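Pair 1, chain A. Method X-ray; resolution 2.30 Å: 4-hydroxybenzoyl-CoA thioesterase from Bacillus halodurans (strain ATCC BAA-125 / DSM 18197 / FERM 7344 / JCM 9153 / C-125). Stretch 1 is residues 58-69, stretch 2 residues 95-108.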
# COMPACT_ATOMS: atom_id res chain seq x y z
N VAL A 58 15.23 -11.42 7.09
CA VAL A 58 15.11 -12.89 7.04
C VAL A 58 13.92 -13.38 7.85
O VAL A 58 13.37 -14.45 7.59
CB VAL A 58 16.38 -13.60 7.50
CG1 VAL A 58 17.44 -13.55 6.44
CG2 VAL A 58 16.90 -12.97 8.73
N GLU A 59 13.52 -12.57 8.83
CA GLU A 59 12.42 -12.92 9.71
C GLU A 59 11.86 -11.67 10.40
O GLU A 59 12.60 -10.77 10.73
CB GLU A 59 12.91 -13.94 10.75
CG GLU A 59 11.83 -14.47 11.68
CD GLU A 59 12.29 -15.71 12.44
OE1 GLU A 59 13.52 -15.93 12.54
OE2 GLU A 59 11.41 -16.48 12.90
N ALA A 60 10.54 -11.62 10.60
CA ALA A 60 9.95 -10.48 11.29
C ALA A 60 8.70 -10.85 12.08
O ALA A 60 7.87 -11.63 11.62
CB ALA A 60 9.65 -9.35 10.30
N THR A 61 8.57 -10.27 13.27
CA THR A 61 7.53 -10.63 14.21
C THR A 61 6.95 -9.38 14.85
O THR A 61 7.67 -8.45 15.19
CB THR A 61 8.07 -11.50 15.33
OG1 THR A 61 8.97 -12.48 14.79
CG2 THR A 61 6.94 -12.21 16.06
N CYS A 62 5.64 -9.34 15.03
CA CYS A 62 5.05 -8.22 15.71
C CYS A 62 3.89 -8.69 16.58
O CYS A 62 3.16 -9.65 16.26
CB CYS A 62 4.60 -7.11 14.73
SG CYS A 62 4.48 -5.42 15.52
N GLN A 63 3.75 -8.01 17.71
CA GLN A 63 2.81 -8.40 18.72
C GLN A 63 1.98 -7.15 19.02
O GLN A 63 2.51 -6.15 19.50
CB GLN A 63 3.58 -8.87 19.94
CG GLN A 63 2.77 -9.57 21.00
CD GLN A 63 3.64 -10.05 22.15
OE1 GLN A 63 3.83 -9.34 23.15
NE2 GLN A 63 4.18 -11.26 22.01
N PHE A 64 0.69 -7.22 18.74
CA PHE A 64 -0.19 -6.06 18.82
C PHE A 64 -0.98 -6.05 20.12
O PHE A 64 -1.73 -6.98 20.40
CB PHE A 64 -1.14 -6.08 17.61
CG PHE A 64 -0.44 -6.36 16.30
CD1 PHE A 64 -0.28 -7.66 15.86
CD2 PHE A 64 0.09 -5.33 15.55
CE1 PHE A 64 0.38 -7.94 14.68
CE2 PHE A 64 0.75 -5.60 14.36
CZ PHE A 64 0.89 -6.92 13.93
N LYS A 65 -0.80 -5.01 20.93
CA LYS A 65 -1.43 -4.94 22.25
C LYS A 65 -2.70 -4.12 22.21
O LYS A 65 -3.74 -4.55 22.70
CB LYS A 65 -0.47 -4.35 23.30
CG LYS A 65 0.90 -5.02 23.33
CD LYS A 65 0.79 -6.55 23.26
CE LYS A 65 0.25 -7.14 24.57
NZ LYS A 65 0.67 -8.55 24.78
N ALA A 66 -2.60 -2.92 21.63
CA ALA A 66 -3.71 -1.98 21.52
C ALA A 66 -3.81 -1.37 20.11
O ALA A 66 -2.80 -1.25 19.41
CB ALA A 66 -3.60 -0.89 22.56
N PRO A 67 -5.01 -0.99 19.69
CA PRO A 67 -5.22 -0.46 18.33
C PRO A 67 -4.65 0.94 18.04
O PRO A 67 -4.67 1.82 18.90
CB PRO A 67 -6.75 -0.44 18.21
CG PRO A 67 -7.23 -0.29 19.61
CD PRO A 67 -6.26 -1.05 20.47
N LEU A 68 -4.17 1.13 16.81
CA LEU A 68 -3.87 2.43 16.24
C LEU A 68 -5.02 2.80 15.32
O LEU A 68 -5.59 1.94 14.65
CB LEU A 68 -2.56 2.39 15.47
CG LEU A 68 -1.27 2.10 16.25
CD1 LEU A 68 -0.05 1.94 15.34
CD2 LEU A 68 -1.03 3.19 17.30
N LEU A 69 -5.12 4.03 15.58
CA LEU A 69 -6.27 4.65 14.95
C LEU A 69 -5.83 5.77 14.04
O LEU A 69 -4.71 6.27 14.16
CB LEU A 69 -7.24 5.18 16.00
CG LEU A 69 -7.80 4.23 17.07
CD1 LEU A 69 -8.64 5.03 18.08
CD2 LEU A 69 -8.62 3.12 16.45
N ILE A 95 5.23 3.22 20.48
CA ILE A 95 4.78 4.01 21.60
C ILE A 95 3.68 4.98 21.18
O ILE A 95 3.85 5.79 20.28
CB ILE A 95 5.95 4.75 22.30
CG1 ILE A 95 6.83 3.76 23.06
CG2 ILE A 95 5.42 5.77 23.31
CD1 ILE A 95 7.90 3.15 22.26
N LYS A 96 2.54 4.85 21.81
CA LYS A 96 1.44 5.78 21.65
C LYS A 96 0.99 6.23 23.03
O LYS A 96 0.77 5.41 23.92
CB LYS A 96 0.28 5.09 20.94
CG LYS A 96 -1.04 5.78 21.14
CD LYS A 96 -2.14 5.08 20.37
CE LYS A 96 -3.47 5.17 21.10
NZ LYS A 96 -4.60 4.80 20.19
N GLN A 97 0.88 7.55 23.20
CA GLN A 97 0.42 8.14 24.44
C GLN A 97 1.30 7.67 25.58
O GLN A 97 0.83 7.36 26.66
CB GLN A 97 -1.04 7.75 24.70
CG GLN A 97 -1.98 8.17 23.58
CD GLN A 97 -3.44 7.86 23.89
OE1 GLN A 97 -3.73 6.92 24.63
NE2 GLN A 97 -4.34 8.65 23.35
N GLY A 98 2.60 7.62 25.31
CA GLY A 98 3.58 7.27 26.32
C GLY A 98 3.63 5.79 26.67
O GLY A 98 4.44 5.40 27.51
N ARG A 99 2.81 4.97 26.01
CA ARG A 99 2.75 3.53 26.27
C ARG A 99 3.10 2.66 25.06
O ARG A 99 2.90 3.06 23.91
CB ARG A 99 1.35 3.16 26.75
CG ARG A 99 0.92 3.88 28.01
CD ARG A 99 -0.43 3.38 28.49
NE ARG A 99 -0.57 1.93 28.29
CZ ARG A 99 -1.37 1.36 27.40
NH1 ARG A 99 -2.14 2.10 26.61
NH2 ARG A 99 -1.41 0.04 27.30
N VAL A 100 3.58 1.45 25.34
CA VAL A 100 3.87 0.46 24.29
C VAL A 100 2.60 -0.28 23.83
O VAL A 100 2.00 -1.06 24.58
CB VAL A 100 4.93 -0.58 24.73
CG1 VAL A 100 5.20 -1.55 23.59
CG2 VAL A 100 6.24 0.11 25.14
N ILE A 101 2.19 -0.03 22.59
CA ILE A 101 0.97 -0.63 22.07
C ILE A 101 1.23 -1.73 21.03
O ILE A 101 0.30 -2.31 20.48
CB ILE A 101 0.04 0.44 21.46
CG1 ILE A 101 0.75 1.16 20.30
CG2 ILE A 101 -0.39 1.43 22.54
CD1 ILE A 101 0.81 0.28 19.00
N ALA A 102 2.50 -2.01 20.77
CA ALA A 102 2.89 -3.10 19.90
C ALA A 102 4.40 -3.20 19.98
O ALA A 102 5.06 -2.20 20.22
CB ALA A 102 2.45 -2.82 18.44
N SER A 103 4.94 -4.40 19.81
CA SER A 103 6.39 -4.56 19.77
C SER A 103 6.81 -5.75 18.93
O SER A 103 6.20 -6.82 18.99
CB SER A 103 6.97 -4.67 21.19
OG SER A 103 6.34 -5.70 21.92
N GLY A 104 7.84 -5.56 18.12
CA GLY A 104 8.33 -6.65 17.32
C GLY A 104 9.82 -6.61 17.11
O GLY A 104 10.54 -5.85 17.76
N HIS A 105 10.28 -7.44 16.19
CA HIS A 105 11.67 -7.37 15.80
C HIS A 105 11.80 -7.76 14.35
O HIS A 105 10.88 -8.32 13.75
CB HIS A 105 12.56 -8.26 16.69
CG HIS A 105 12.25 -9.72 16.59
ND1 HIS A 105 12.83 -10.53 15.63
CD2 HIS A 105 11.43 -10.51 17.32
CE1 HIS A 105 12.37 -11.77 15.78
NE2 HIS A 105 11.53 -11.78 16.79
N GLU A 106 12.95 -7.45 13.78
CA GLU A 106 13.32 -7.88 12.46
C GLU A 106 14.67 -8.58 12.59
O GLU A 106 15.59 -8.04 13.21
CB GLU A 106 13.47 -6.65 11.55
CG GLU A 106 12.20 -5.81 11.36
CD GLU A 106 12.43 -4.58 10.49
OE1 GLU A 106 11.54 -4.27 9.67
OE2 GLU A 106 13.48 -3.91 10.63
N LYS A 107 14.79 -9.78 12.05
CA LYS A 107 16.11 -10.34 11.80
C LYS A 107 16.55 -9.94 10.41
O LYS A 107 15.83 -10.18 9.43
CB LYS A 107 16.09 -11.86 11.90
CG LYS A 107 17.48 -12.49 11.78
CD LYS A 107 17.54 -13.88 12.41
CE LYS A 107 18.92 -14.50 12.18
NZ LYS A 107 19.13 -15.79 12.92
N ARG A 108 17.71 -9.32 10.30
CA ARG A 108 18.21 -8.90 8.99
C ARG A 108 19.65 -9.35 8.74
O ARG A 108 20.43 -9.56 9.67
CB ARG A 108 18.10 -7.38 8.83
CG ARG A 108 16.69 -6.80 8.95
CD ARG A 108 16.74 -5.29 8.76
NE ARG A 108 15.43 -4.64 8.77
CZ ARG A 108 14.75 -4.31 7.67
NH1 ARG A 108 15.25 -4.57 6.47
NH2 ARG A 108 13.57 -3.71 7.77

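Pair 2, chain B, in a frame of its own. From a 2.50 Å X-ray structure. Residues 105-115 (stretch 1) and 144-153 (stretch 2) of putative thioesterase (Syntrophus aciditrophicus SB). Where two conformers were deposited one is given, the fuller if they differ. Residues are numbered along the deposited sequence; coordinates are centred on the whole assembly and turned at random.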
# COMPACT_ATOMS: atom_id res chain seq x y z
N SER B 105 -11.36 5.36 -1.61
CA SER B 105 -9.90 5.44 -1.64
C SER B 105 -9.42 5.90 -3.01
O SER B 105 -9.86 5.36 -4.02
CB SER B 105 -9.32 4.06 -1.33
OG SER B 105 -7.90 4.10 -1.26
N LEU B 106 -8.53 6.91 -3.02
CA LEU B 106 -7.93 7.46 -4.25
C LEU B 106 -6.41 7.42 -4.12
O LEU B 106 -5.84 8.14 -3.29
CB LEU B 106 -8.40 8.91 -4.46
CG LEU B 106 -7.79 9.71 -5.62
CD1 LEU B 106 -8.07 9.04 -6.96
CD2 LEU B 106 -8.33 11.12 -5.62
N HIS B 107 -5.77 6.56 -4.91
CA HIS B 107 -4.31 6.41 -4.95
C HIS B 107 -3.86 6.83 -6.35
O HIS B 107 -4.30 6.23 -7.32
CB HIS B 107 -3.92 4.96 -4.69
CG HIS B 107 -4.07 4.53 -3.26
ND1 HIS B 107 -3.18 3.67 -2.65
CD2 HIS B 107 -4.98 4.85 -2.31
CE1 HIS B 107 -3.56 3.46 -1.40
NE2 HIS B 107 -4.65 4.17 -1.17
N VAL B 108 -3.03 7.87 -6.44
CA VAL B 108 -2.52 8.39 -7.72
C VAL B 108 -1.00 8.51 -7.67
O VAL B 108 -0.47 9.15 -6.77
CB VAL B 108 -3.13 9.79 -8.04
CG1 VAL B 108 -2.57 10.36 -9.35
CG2 VAL B 108 -4.65 9.70 -8.12
N GLU B 109 -0.33 7.87 -8.65
CA GLU B 109 1.13 7.90 -8.81
C GLU B 109 1.43 8.73 -10.08
O GLU B 109 0.91 8.42 -11.16
CB GLU B 109 1.68 6.48 -8.93
CG GLU B 109 1.09 5.46 -7.92
CD GLU B 109 1.22 5.90 -6.46
OE1 GLU B 109 2.26 6.49 -6.10
OE2 GLU B 109 0.29 5.63 -5.68
N TYR B 110 2.26 9.76 -9.94
CA TYR B 110 2.61 10.68 -11.03
C TYR B 110 4.00 10.39 -11.60
O TYR B 110 4.98 10.41 -10.85
CB TYR B 110 2.60 12.13 -10.51
CG TYR B 110 1.28 12.62 -9.92
CD1 TYR B 110 0.85 12.19 -8.65
CD2 TYR B 110 0.49 13.56 -10.59
CE1 TYR B 110 -0.35 12.66 -8.08
CE2 TYR B 110 -0.70 14.05 -10.03
CZ TYR B 110 -1.12 13.59 -8.78
OH TYR B 110 -2.28 14.04 -8.21
N LEU B 111 4.08 10.14 -12.90
CA LEU B 111 5.36 9.88 -13.61
C LEU B 111 6.09 11.15 -14.01
O LEU B 111 7.32 11.16 -14.09
CB LEU B 111 5.13 9.02 -14.85
CG LEU B 111 4.74 7.57 -14.59
CD1 LEU B 111 4.39 6.88 -15.90
CD2 LEU B 111 5.87 6.83 -13.88
N ARG B 112 5.33 12.20 -14.32
CA ARG B 112 5.88 13.51 -14.67
C ARG B 112 4.76 14.56 -14.46
O ARG B 112 3.59 14.17 -14.35
CB ARG B 112 6.40 13.51 -16.12
CG ARG B 112 5.34 13.72 -17.22
CD ARG B 112 5.89 13.37 -18.59
NE ARG B 112 5.94 11.92 -18.82
CZ ARG B 112 6.43 11.32 -19.92
NH1 ARG B 112 6.95 12.03 -20.93
NH2 ARG B 112 6.40 9.99 -20.00
N PRO B 113 5.11 15.86 -14.40
CA PRO B 113 4.07 16.89 -14.23
C PRO B 113 3.35 17.10 -15.58
O PRO B 113 4.03 17.24 -16.62
CB PRO B 113 4.85 18.13 -13.78
CG PRO B 113 6.25 17.91 -14.25
CD PRO B 113 6.46 16.46 -14.51
N GLY B 114 2.02 17.11 -15.53
CA GLY B 114 1.16 17.19 -16.73
C GLY B 114 1.52 18.23 -17.75
O GLY B 114 1.79 17.89 -18.91
N LEU B 115 1.53 19.49 -17.31
CA LEU B 115 1.88 20.70 -18.10
C LEU B 115 1.44 20.75 -19.58
O LEU B 115 2.15 21.30 -20.43
CB LEU B 115 3.39 20.97 -17.96
N ASP B 144 0.17 11.35 -26.21
CA ASP B 144 -0.02 9.93 -25.85
C ASP B 144 1.08 9.40 -24.89
O ASP B 144 1.47 8.23 -24.95
CB ASP B 144 -0.13 9.07 -27.14
CG ASP B 144 -0.84 7.73 -26.91
OD1 ASP B 144 -1.94 7.71 -26.33
OD2 ASP B 144 -0.29 6.70 -27.36
N GLU B 145 1.58 10.27 -24.00
CA GLU B 145 2.61 9.93 -23.01
C GLU B 145 1.95 9.71 -21.66
O GLU B 145 1.18 10.56 -21.24
CB GLU B 145 3.63 11.05 -22.87
CG GLU B 145 4.45 11.32 -24.11
CD GLU B 145 5.47 12.42 -23.90
OE1 GLU B 145 5.09 13.52 -23.46
OE2 GLU B 145 6.66 12.19 -24.19
N LEU B 146 2.27 8.61 -20.98
CA LEU B 146 1.71 8.29 -19.66
C LEU B 146 2.26 9.24 -18.60
O LEU B 146 3.45 9.20 -18.31
CB LEU B 146 2.01 6.83 -19.26
CG LEU B 146 1.38 6.31 -17.96
CD1 LEU B 146 -0.13 6.18 -18.12
CD2 LEU B 146 1.99 4.98 -17.57
N ILE B 147 1.41 10.10 -18.04
CA ILE B 147 1.82 11.08 -17.00
C ILE B 147 1.40 10.69 -15.58
O ILE B 147 2.05 11.10 -14.62
CB ILE B 147 1.43 12.55 -17.36
CG1 ILE B 147 -0.07 12.78 -17.34
CG2 ILE B 147 2.03 12.94 -18.73
CD1 ILE B 147 -0.48 14.15 -17.86
N ALA B 148 0.32 9.90 -15.44
CA ALA B 148 -0.13 9.42 -14.13
C ALA B 148 -0.98 8.14 -14.22
O ALA B 148 -1.61 7.89 -15.25
CB ALA B 148 -0.90 10.51 -13.38
N VAL B 149 -0.94 7.33 -13.16
CA VAL B 149 -1.75 6.10 -13.05
C VAL B 149 -2.49 6.18 -11.73
O VAL B 149 -1.96 6.74 -10.75
CB VAL B 149 -0.91 4.79 -13.15
CG1 VAL B 149 -0.12 4.76 -14.45
CG2 VAL B 149 0.03 4.62 -11.96
N GLY B 150 -3.71 5.64 -11.69
CA GLY B 150 -4.53 5.68 -10.49
C GLY B 150 -5.26 4.39 -10.16
O GLY B 150 -5.58 3.62 -11.06
N SER B 151 -5.46 4.16 -8.86
CA SER B 151 -6.27 3.07 -8.32
C SER B 151 -7.33 3.78 -7.49
O SER B 151 -6.98 4.51 -6.55
CB SER B 151 -5.47 2.11 -7.44
OG SER B 151 -4.44 1.48 -8.19
N VAL B 152 -8.59 3.61 -7.86
CA VAL B 152 -9.70 4.28 -7.19
C VAL B 152 -10.78 3.27 -6.80
O VAL B 152 -11.15 2.41 -7.61
CB VAL B 152 -10.33 5.36 -8.10
CG1 VAL B 152 -11.37 6.18 -7.33
CG2 VAL B 152 -9.26 6.28 -8.68
N SER B 153 -11.28 3.37 -5.56
CA SER B 153 -12.37 2.54 -5.06
C SER B 153 -13.60 3.41 -4.85
O SER B 153 -13.51 4.43 -4.15
CB SER B 153 -12.01 1.85 -3.74
OG SER B 153 -11.29 0.65 -3.98

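What backbone arrangement do the two pairs share? In each, two antiparallel strands lie side by side, their N-to-C directions 169° apart, and 14 central residues superpose with an RMSD of 0.6 Å. The register is the same: Thr61(A) faces His105(A) as His107(B) faces Ser151(B), and Gln63(A) faces Ser103(A) as Glu109(B) faces Val149(B). These are hydrogen-bonded pairs, and the ladders run in step. In pair 2, Glu109(B) N to Val149(B) O and Val149(B) N to Glu109(B) O are both 2.9 Å and nearly straight. In pair 1, Ser103(A) N donates to Gln63(A) O at 3.0 Å, but the return bond from Gln63(A) N to Ser103(A) O, also 3.0 Å, is weak because its angle closes to 134°.

How does the first strand leave the ladder? Both pairs use the carbonyl of a matched isoleucine to hold two successive amides. Ile101(A) O accepts from Lys65(A) N at 2.9 Å and from Ala66(A) N at 3.2 Å. Ile147(B) O accepts from Leu111(B) N at 2.8 Å and, weakly, from Arg112(B) N at 3.5 Å. The matched prolines Pro67(A) and Pro113(B) follow.

What fills the face that carries the alanines? Ala102(A) and Ala148(B) coincide, each beside an aromatic ring: Phe64(A) CD2 lies 4.5 Å from Ala102(A) CB, and Tyr110(B) CD2 lies 4.4 Å from Ala148(B) CB. Next along, Cys62(A) matches Val108(B), and different atoms reach the same methyl, with Cys62(A) SG 4.4 Å from Ala102(A) CB and Val108(B) CG1 4.4 Å from Ala148(B) CB. Opposite them are the glycines Gly104(A) and Gly150(B), which leave the backbones 4.0 Å apart from Cys62(A) CA to Gly104(A) CA and 4.4 Å from Val108(B) CA to Gly150(B) CA. Further on, the solutions diverge. Pair 2 packs Leu106(B) CD1 against Val152(B) CG2 at 3.5 Å; pair 1 has small Ala60(A) beside Glu106(A), whose OE2 instead forms a salt bridge with Arg108(A) NE at 2.8 Å, within its own strand.

How do different side chains close the end near the isoleucines? In pair 1, Leu68(A) CD2 reaches Ile101(A) CD1 at 3.8 Å, and Ala66(A) CB meets Ile101(A) CG2 at 4.0 Å. Pair 2 has Gly114(B) at the leucine's position, and Ile147(B) CD1 extends to within 3.6 Å of Gly114(B) CA. Where pair 1 has Ala66(A), pair 2 has Arg112(B): its CG packs 3.7 Å from Ile147(B) CG2, while NH1 forms a salt bridge with Glu145(B) OE2 at 3.3 Å. At the preceding position, Leu111(B) CD1 packs 3.5 Å from Leu146(B) CD2, whereas the end of Lys65(A) leads away. A charged tether serves pair 1 too, though from an unmatched residue: Lys96(A) NZ donates to Pro67(A) O at 3.2 Å.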